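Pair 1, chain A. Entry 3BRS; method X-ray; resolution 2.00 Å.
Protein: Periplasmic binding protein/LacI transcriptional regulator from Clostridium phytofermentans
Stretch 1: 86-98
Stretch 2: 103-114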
# COMPACT_ATOMS: atom_id res chain seq x y z
N ILE A 86 -7.25 -21.67 -1.01
CA ILE A 86 -5.81 -21.92 -0.85
C ILE A 86 -5.49 -22.94 0.22
O ILE A 86 -4.71 -23.82 -0.04
CB ILE A 86 -5.06 -20.60 -0.52
CG1 ILE A 86 -5.24 -19.58 -1.65
CG2 ILE A 86 -3.55 -20.80 -0.33
CD1 ILE A 86 -4.22 -18.39 -1.63
N LYS A 87 -6.05 -22.81 1.45
CA LYS A 87 -5.72 -23.72 2.63
C LYS A 87 -5.95 -25.20 2.31
O LYS A 87 -5.12 -26.08 2.56
CB LYS A 87 -6.64 -23.40 3.86
CG LYS A 87 -6.83 -21.90 4.27
CD LYS A 87 -8.34 -21.47 4.62
CE LYS A 87 -8.89 -22.06 5.96
NZ LYS A 87 -8.61 -21.23 7.23
N ASP A 88 -7.13 -25.42 1.77
CA ASP A 88 -7.68 -26.71 1.45
C ASP A 88 -7.07 -27.34 0.24
O ASP A 88 -7.37 -28.48 -0.09
CB ASP A 88 -9.16 -26.51 1.19
CG ASP A 88 -9.83 -25.69 2.29
OD1 ASP A 88 -9.90 -26.20 3.45
OD2 ASP A 88 -10.22 -24.53 2.02
N ALA A 89 -6.26 -26.57 -0.49
CA ALA A 89 -5.47 -27.14 -1.56
C ALA A 89 -4.18 -27.59 -0.94
O ALA A 89 -3.31 -28.12 -1.64
CB ALA A 89 -5.22 -26.09 -2.73
N GLY A 90 -3.99 -27.40 0.36
CA GLY A 90 -2.65 -27.86 0.90
C GLY A 90 -1.50 -26.88 0.73
O GLY A 90 -0.31 -27.18 0.95
N ILE A 91 -1.87 -25.66 0.38
CA ILE A 91 -0.90 -24.54 0.18
C ILE A 91 -0.85 -23.55 1.37
O ILE A 91 -1.89 -23.14 1.93
CB ILE A 91 -1.27 -23.74 -1.14
CG1 ILE A 91 -1.30 -24.71 -2.34
CG2 ILE A 91 -0.19 -22.73 -1.45
CD1 ILE A 91 -2.06 -24.18 -3.55
N LYS A 92 0.37 -23.15 1.73
CA LYS A 92 0.63 -22.13 2.74
C LYS A 92 0.26 -20.74 2.20
O LYS A 92 0.57 -20.41 1.05
CB LYS A 92 2.16 -22.18 3.05
CG LYS A 92 2.67 -23.49 3.67
CD LYS A 92 2.26 -23.54 5.14
CE LYS A 92 1.44 -24.77 5.49
NZ LYS A 92 2.30 -25.96 5.54
N LEU A 93 -0.40 -19.90 2.99
CA LEU A 93 -0.69 -18.57 2.59
C LEU A 93 0.12 -17.60 3.43
O LEU A 93 -0.09 -17.54 4.65
CB LEU A 93 -2.19 -18.28 2.74
CG LEU A 93 -2.70 -16.89 2.42
CD1 LEU A 93 -2.29 -16.40 1.00
CD2 LEU A 93 -4.17 -16.94 2.54
N ILE A 94 0.99 -16.82 2.80
CA ILE A 94 1.56 -15.56 3.37
C ILE A 94 0.83 -14.37 2.82
O ILE A 94 0.69 -14.19 1.59
CB ILE A 94 3.09 -15.37 3.02
CG1 ILE A 94 3.83 -16.57 3.38
CG2 ILE A 94 3.78 -14.10 3.70
CD1 ILE A 94 3.43 -17.09 4.69
N VAL A 95 0.29 -13.54 3.70
CA VAL A 95 -0.23 -12.27 3.21
C VAL A 95 0.88 -11.20 3.26
O VAL A 95 1.52 -11.06 4.26
CB VAL A 95 -1.47 -11.86 3.85
CG1 VAL A 95 -1.67 -10.35 3.60
CG2 VAL A 95 -2.67 -12.69 3.25
N ILE A 96 1.15 -10.53 2.12
CA ILE A 96 2.12 -9.45 2.09
C ILE A 96 1.43 -8.05 1.80
O ILE A 96 0.49 -7.95 1.00
CB ILE A 96 3.11 -9.71 1.01
CG1 ILE A 96 2.34 -10.13 -0.23
CG2 ILE A 96 4.25 -10.69 1.50
CD1 ILE A 96 3.15 -9.92 -1.53
N ASP A 97 1.87 -7.00 2.47
CA ASP A 97 1.29 -5.65 2.24
C ASP A 97 -0.15 -5.45 2.68
O ASP A 97 -0.37 -4.59 3.49
CB ASP A 97 1.46 -5.28 0.78
CG ASP A 97 0.83 -3.93 0.43
OD1 ASP A 97 1.15 -2.95 1.09
OD2 ASP A 97 0.03 -3.82 -0.49
N SER A 98 -1.14 -6.26 2.24
CA SER A 98 -2.55 -5.83 2.33
C SER A 98 -3.40 -6.98 2.68
O SER A 98 -3.45 -7.92 1.90
CB SER A 98 -3.06 -5.24 1.04
OG SER A 98 -4.19 -4.41 1.33
N ASP A 103 -9.70 -14.25 8.64
CA ASP A 103 -8.44 -14.55 9.27
C ASP A 103 -7.80 -15.81 8.72
O ASP A 103 -7.62 -16.79 9.45
CB ASP A 103 -8.59 -14.68 10.79
CG ASP A 103 -7.26 -14.90 11.45
OD1 ASP A 103 -6.30 -14.19 11.06
OD2 ASP A 103 -7.17 -15.81 12.33
N ILE A 104 -7.44 -15.80 7.44
CA ILE A 104 -6.87 -17.00 6.85
C ILE A 104 -5.38 -17.02 6.61
O ILE A 104 -4.84 -18.11 6.30
CB ILE A 104 -7.67 -17.48 5.64
CG1 ILE A 104 -7.61 -16.41 4.53
CG2 ILE A 104 -9.15 -17.88 6.07
CD1 ILE A 104 -8.08 -16.85 3.15
N ALA A 105 -4.66 -15.89 6.77
CA ALA A 105 -3.21 -15.90 6.55
C ALA A 105 -2.51 -16.76 7.53
O ALA A 105 -2.80 -16.67 8.71
CB ALA A 105 -2.58 -14.49 6.63
N ASP A 106 -1.55 -17.53 7.07
CA ASP A 106 -0.63 -18.26 7.96
C ASP A 106 0.35 -17.25 8.59
O ASP A 106 0.57 -17.29 9.77
CB ASP A 106 0.11 -19.42 7.26
CG ASP A 106 -0.84 -20.47 6.71
OD1 ASP A 106 -1.76 -20.88 7.42
OD2 ASP A 106 -0.68 -20.89 5.55
N ILE A 107 0.89 -16.34 7.81
CA ILE A 107 1.58 -15.16 8.34
C ILE A 107 1.24 -13.90 7.51
O ILE A 107 0.94 -14.01 6.34
CB ILE A 107 3.11 -15.40 8.65
CG1 ILE A 107 3.84 -14.07 8.76
CG2 ILE A 107 3.75 -16.30 7.65
CD1 ILE A 107 5.25 -14.17 8.96
N THR A 108 1.13 -12.74 8.15
CA THR A 108 1.04 -11.43 7.45
C THR A 108 2.31 -10.56 7.62
O THR A 108 2.67 -10.28 8.73
CB THR A 108 -0.10 -10.65 8.03
OG1 THR A 108 -1.31 -11.35 7.69
CG2 THR A 108 -0.14 -9.18 7.44
N VAL A 109 2.98 -10.15 6.53
CA VAL A 109 4.10 -9.19 6.65
C VAL A 109 3.65 -7.86 6.05
O VAL A 109 3.37 -7.80 4.86
CB VAL A 109 5.36 -9.63 5.95
CG1 VAL A 109 6.58 -8.73 6.47
CG2 VAL A 109 5.61 -11.14 6.25
N ALA A 110 3.57 -6.80 6.85
CA ALA A 110 3.10 -5.52 6.29
C ALA A 110 3.65 -4.38 7.02
O ALA A 110 4.22 -4.53 8.10
CB ALA A 110 1.49 -5.47 6.34
N THR A 111 3.37 -3.18 6.53
CA THR A 111 3.59 -1.97 7.38
C THR A 111 2.45 -1.88 8.38
O THR A 111 1.31 -2.31 8.08
CB THR A 111 3.58 -0.70 6.43
OG1 THR A 111 4.48 -0.96 5.36
CG2 THR A 111 4.00 0.58 7.12
N ASP A 112 2.69 -1.27 9.53
CA ASP A 112 1.59 -0.75 10.36
C ASP A 112 1.02 0.48 9.61
O ASP A 112 1.61 1.61 9.65
CB ASP A 112 2.10 -0.41 11.78
CG ASP A 112 0.97 -0.13 12.79
OD1 ASP A 112 -0.19 0.12 12.40
OD2 ASP A 112 1.22 -0.12 14.01
N ASN A 113 -0.13 0.28 8.94
CA ASN A 113 -0.72 1.36 8.06
C ASN A 113 -1.47 2.39 8.86
O ASN A 113 -1.48 3.62 8.56
CB ASN A 113 -1.46 0.78 6.83
CG ASN A 113 -0.46 0.13 5.84
OD1 ASN A 113 0.27 0.85 5.17
ND2 ASN A 113 -0.32 -1.18 5.87
N ILE A 114 -1.99 1.91 9.98
CA ILE A 114 -2.68 2.78 10.90
C ILE A 114 -1.66 3.73 11.44
O ILE A 114 -1.82 4.95 11.37
CB ILE A 114 -3.49 2.06 11.97
CG1 ILE A 114 -4.64 1.29 11.32
CG2 ILE A 114 -4.25 3.13 12.85
CD1 ILE A 114 -5.29 0.18 12.19
O HOH W 1 -3.56 -21.81 4.25
O HOH W 2 1.99 -2.53 3.90

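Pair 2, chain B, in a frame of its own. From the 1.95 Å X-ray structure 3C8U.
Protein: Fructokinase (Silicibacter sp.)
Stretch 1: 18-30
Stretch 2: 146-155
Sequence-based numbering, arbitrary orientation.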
# COMPACT_ATOMS: atom_id res chain seq x y z
N ARG B 18 -9.47 -23.68 2.09
CA ARG B 18 -10.83 -24.08 1.68
C ARG B 18 -11.68 -22.89 1.30
O ARG B 18 -12.81 -23.03 0.84
CB ARG B 18 -11.53 -24.85 2.79
CG ARG B 18 -10.81 -26.09 3.15
CD ARG B 18 -11.73 -27.23 3.23
NE ARG B 18 -11.03 -28.39 3.71
CZ ARG B 18 -11.56 -29.61 3.77
NH1 ARG B 18 -12.81 -29.80 3.41
NH2 ARG B 18 -10.84 -30.61 4.23
N GLN B 19 -11.12 -21.71 1.46
CA GLN B 19 -11.88 -20.47 1.25
C GLN B 19 -12.13 -20.20 -0.25
O GLN B 19 -11.21 -20.14 -1.04
CB GLN B 19 -11.17 -19.27 1.89
CG GLN B 19 -11.94 -17.98 1.76
CD GLN B 19 -11.34 -16.87 2.61
OE1 GLN B 19 -11.04 -17.06 3.80
NE2 GLN B 19 -11.17 -15.69 2.01
N PRO B 20 -13.40 -20.05 -0.64
CA PRO B 20 -13.63 -19.74 -2.05
C PRO B 20 -13.08 -18.40 -2.47
O PRO B 20 -13.12 -17.41 -1.74
CB PRO B 20 -15.17 -19.74 -2.18
CG PRO B 20 -15.66 -20.55 -1.05
CD PRO B 20 -14.65 -20.35 0.09
N GLY B 21 -12.57 -18.40 -3.68
CA GLY B 21 -12.20 -17.17 -4.35
C GLY B 21 -10.78 -16.80 -4.02
O GLY B 21 -10.00 -17.59 -3.55
N ARG B 22 -10.47 -15.55 -4.25
CA ARG B 22 -9.11 -15.09 -4.10
C ARG B 22 -8.92 -14.53 -2.69
O ARG B 22 -9.83 -13.92 -2.11
CB ARG B 22 -8.83 -14.03 -5.17
CG ARG B 22 -7.45 -13.52 -5.15
CD ARG B 22 -7.21 -12.53 -6.26
NE ARG B 22 -7.21 -13.15 -7.57
CZ ARG B 22 -8.13 -12.97 -8.51
NH1 ARG B 22 -9.18 -12.18 -8.29
NH2 ARG B 22 -8.02 -13.59 -9.66
N GLN B 23 -7.74 -14.76 -2.15
CA GLN B 23 -7.38 -14.24 -0.81
C GLN B 23 -6.58 -12.95 -0.92
O GLN B 23 -5.81 -12.76 -1.85
CB GLN B 23 -6.66 -15.33 -0.01
CG GLN B 23 -7.66 -16.44 0.44
CD GLN B 23 -7.00 -17.63 1.11
OE1 GLN B 23 -7.26 -17.89 2.28
NE2 GLN B 23 -6.13 -18.33 0.40
N LEU B 24 -6.86 -12.06 0.01
CA LEU B 24 -6.21 -10.74 0.14
C LEU B 24 -5.32 -10.64 1.37
O LEU B 24 -5.71 -10.89 2.52
CB LEU B 24 -7.24 -9.63 0.17
CG LEU B 24 -8.25 -9.51 -0.99
CD1 LEU B 24 -9.00 -8.18 -0.89
CD2 LEU B 24 -7.55 -9.56 -2.28
N VAL B 25 -4.10 -10.24 1.10
CA VAL B 25 -3.12 -9.94 2.13
C VAL B 25 -2.71 -8.50 2.02
O VAL B 25 -2.23 -8.04 0.98
CB VAL B 25 -1.87 -10.89 2.04
CG1 VAL B 25 -0.78 -10.48 3.06
CG2 VAL B 25 -2.26 -12.35 2.24
N ALA B 26 -2.92 -7.78 3.12
CA ALA B 26 -2.57 -6.35 3.22
C ALA B 26 -1.18 -6.14 3.80
O ALA B 26 -0.81 -6.75 4.79
CB ALA B 26 -3.62 -5.61 4.05
N LEU B 27 -0.41 -5.29 3.13
CA LEU B 27 0.88 -4.81 3.66
C LEU B 27 0.78 -3.31 3.74
O LEU B 27 0.71 -2.62 2.73
CB LEU B 27 2.05 -5.20 2.76
CG LEU B 27 3.39 -4.59 3.26
CD1 LEU B 27 3.76 -5.14 4.64
CD2 LEU B 27 4.53 -4.84 2.29
N SER B 28 0.69 -2.82 4.97
CA SER B 28 0.50 -1.40 5.25
C SER B 28 1.78 -0.80 5.80
O SER B 28 2.38 -1.31 6.75
CB SER B 28 -0.64 -1.16 6.24
OG SER B 28 -1.21 0.13 6.10
N GLY B 29 2.20 0.25 5.12
CA GLY B 29 3.34 1.06 5.55
C GLY B 29 3.01 2.53 5.68
O GLY B 29 1.88 2.95 5.90
N ALA B 30 4.07 3.31 5.62
CA ALA B 30 4.01 4.76 5.58
C ALA B 30 4.92 5.23 4.44
O ALA B 30 5.74 4.46 3.94
CB ALA B 30 4.44 5.37 6.93
N ALA B 146 -11.78 -5.44 7.56
CA ALA B 146 -12.72 -6.56 7.52
C ALA B 146 -12.53 -7.35 6.24
O ALA B 146 -12.98 -8.49 6.13
CB ALA B 146 -14.15 -6.07 7.61
N ILE B 147 -11.90 -6.72 5.25
CA ILE B 147 -11.77 -7.34 3.91
C ILE B 147 -10.53 -8.23 3.83
O ILE B 147 -10.47 -9.18 3.07
CB ILE B 147 -11.60 -6.27 2.77
CG1 ILE B 147 -12.78 -5.32 2.73
CG2 ILE B 147 -11.53 -6.92 1.37
CD1 ILE B 147 -12.63 -4.30 1.62
N TRP B 148 -9.52 -7.87 4.59
CA TRP B 148 -8.24 -8.55 4.52
C TRP B 148 -8.35 -9.96 5.12
O TRP B 148 -9.02 -10.16 6.13
CB TRP B 148 -7.14 -7.81 5.27
CG TRP B 148 -6.98 -6.31 5.00
CD1 TRP B 148 -6.64 -5.37 5.92
CD2 TRP B 148 -7.19 -5.61 3.76
NE1 TRP B 148 -6.60 -4.13 5.33
CE2 TRP B 148 -6.92 -4.25 4.00
CE3 TRP B 148 -7.55 -6.01 2.47
CZ2 TRP B 148 -7.01 -3.28 3.00
CZ3 TRP B 148 -7.64 -5.05 1.47
CH2 TRP B 148 -7.37 -3.70 1.74
N ASP B 149 -7.64 -10.91 4.52
CA ASP B 149 -7.55 -12.24 5.11
C ASP B 149 -6.41 -12.34 6.09
O ASP B 149 -6.51 -12.99 7.12
CB ASP B 149 -7.49 -13.32 4.02
CG ASP B 149 -8.75 -13.35 3.19
OD1 ASP B 149 -9.85 -13.66 3.73
OD2 ASP B 149 -8.66 -13.10 1.98
N VAL B 150 -5.32 -11.66 5.74
CA VAL B 150 -4.15 -11.54 6.60
C VAL B 150 -3.66 -10.10 6.43
O VAL B 150 -3.71 -9.53 5.35
CB VAL B 150 -2.99 -12.54 6.27
CG1 VAL B 150 -1.78 -12.37 7.22
CG2 VAL B 150 -3.50 -14.01 6.26
N SER B 151 -3.24 -9.51 7.52
CA SER B 151 -2.70 -8.16 7.47
C SER B 151 -1.34 -8.07 8.14
O SER B 151 -1.05 -8.72 9.18
CB SER B 151 -3.67 -7.16 8.08
OG SER B 151 -3.63 -7.27 9.50
N ILE B 152 -0.52 -7.26 7.49
CA ILE B 152 0.87 -7.02 7.87
C ILE B 152 1.13 -5.52 7.97
O ILE B 152 0.86 -4.76 7.04
CB ILE B 152 1.89 -7.58 6.85
CG1 ILE B 152 1.60 -9.05 6.53
CG2 ILE B 152 3.35 -7.36 7.35
CD1 ILE B 152 2.33 -9.60 5.30
N ARG B 153 1.66 -5.11 9.11
CA ARG B 153 2.17 -3.76 9.27
C ARG B 153 3.68 -3.76 9.17
O ARG B 153 4.37 -4.53 9.84
CB ARG B 153 1.73 -3.14 10.60
CG ARG B 153 2.58 -1.92 10.98
CD ARG B 153 2.05 -1.27 12.25
NE ARG B 153 0.82 -0.56 11.97
CZ ARG B 153 -0.37 -0.93 12.41
NH1 ARG B 153 -0.47 -1.99 13.21
NH2 ARG B 153 -1.45 -0.21 12.07
N LEU B 154 4.15 -2.93 8.25
CA LEU B 154 5.57 -2.62 8.09
C LEU B 154 5.90 -1.46 9.03
O LEU B 154 5.45 -0.35 8.86
CB LEU B 154 5.88 -2.30 6.62
CG LEU B 154 7.29 -1.84 6.24
CD1 LEU B 154 8.37 -2.66 6.94
CD2 LEU B 154 7.46 -1.87 4.71
N GLU B 155 6.64 -1.77 10.08
CA GLU B 155 6.98 -0.80 11.13
C GLU B 155 8.38 -0.21 10.95
O GLU B 155 9.38 -0.92 11.03
CB GLU B 155 6.91 -1.48 12.49
CG GLU B 155 6.94 -0.54 13.61
CD GLU B 155 5.60 0.04 13.83
OE1 GLU B 155 4.66 -0.75 14.07
OE2 GLU B 155 5.47 1.28 13.75
O HOH W 3 -10.74 -12.65 0.26
O HOH W 4 6.16 2.10 7.88

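The sharpest difference lies at one matched position, A:Ala105 in pair 1 and B:Trp148 in pair 2. Their CA atoms superpose within 0.2 Å, yet the side-chain centres lie 3.1 Å apart. In pair 2 the indole covers the small residue of the facing strand: B:Ala26 CB sits 3.4 Å from the centroid of the five-membered ring of B:Trp148, directly on the ring normal, a CH-pi contact over the face. B:Leu24 CD1 approaches the edge of the same ring, 4.1 Å from B:Trp148 CZ3. In pair 1 the sizes are exchanged. The position matching B:Ala26 is A:Val95, whose CG2 reaches A:Ala105 CB at 3.8 Å, so the larger side chain now belongs to the first strand.

The backbone beneath these differences is nearly the same. Fourteen central residues superpose with an RMSD of 0.5 Å, and both pairs are parallel strands, with 20° between strand directions and a closest axis approach of 4.7 Å in pair 1, against 13° and 4.6 Å in pair 2. The register agrees: A:Ile94 with A:Ile107, A:Val95 with A:Thr108 and A:Ile96 with A:Val109 correspond to B:Val25 with B:Val150, B:Ala26 with B:Ser151 and B:Leu27 with B:Ile152. The hydrogen bond from A:Val95 N to A:Ile107 O (2.8 Å) recurs from B:Ala26 N to B:Val150 O (2.9 Å), and that from A:Val109 N to A:Val95 O (2.8 Å) recurs from B:Ile152 N to B:Ala26 O (2.8 Å).

An aspartate just before the second strand is a nearly exact side-chain match. A:Asp106 and B:Asp149 have CA atoms 0.1 Å apart and side-chain centres 0.3 Å apart, both with chi1 in m. Each receives a backbone hydrogen bond, from A:Leu93 N to A:Asp106 OD2 (2.8 Å) and from B:Leu24 N to B:Asp149 OD2 (2.9 Å), and returns one through its own amide, from A:Asp106 N to A:Leu93 O and from B:Asp149 N to B:Leu24 O, both 2.8 Å. The same residue pair is thus fastened twice. Pair 2 adds a side-chain bond from B:Gln19 NE2 to B:Asp149 OD1 at 3.0 Å.

Apolar packing follows the common register with different branches. A:Leu93 CD2 meets A:Ile104 CD1 at 4.0 Å; at the matched positions B:Leu24 CD1 meets B:Ile147 CG2 at 3.6 Å, the leucines adopting chi1 t and m respectively. On the sheet face bearing A:Ile94 and A:Ile107, A:Ile94 CD1 closes to 3.1 Å from A:Ile107 CG2, very tight for two methyls. The counterparts are roomier, B:Val25 CG2 lying 4.1 Å from B:Val150 CB. Farther along that face, B:Leu27 CD1 reaches B:Ile152 CG2 at 3.5 Å.

The ladders end differently. A:Asp97 N donates to A:Val109 O (2.9 Å), but A:Asp97 has phi 67°. Matching B:Ser28 stays extended, donating from N to B:Ile152 O and accepting at O from B:Leu154 N, both 2.8 Å.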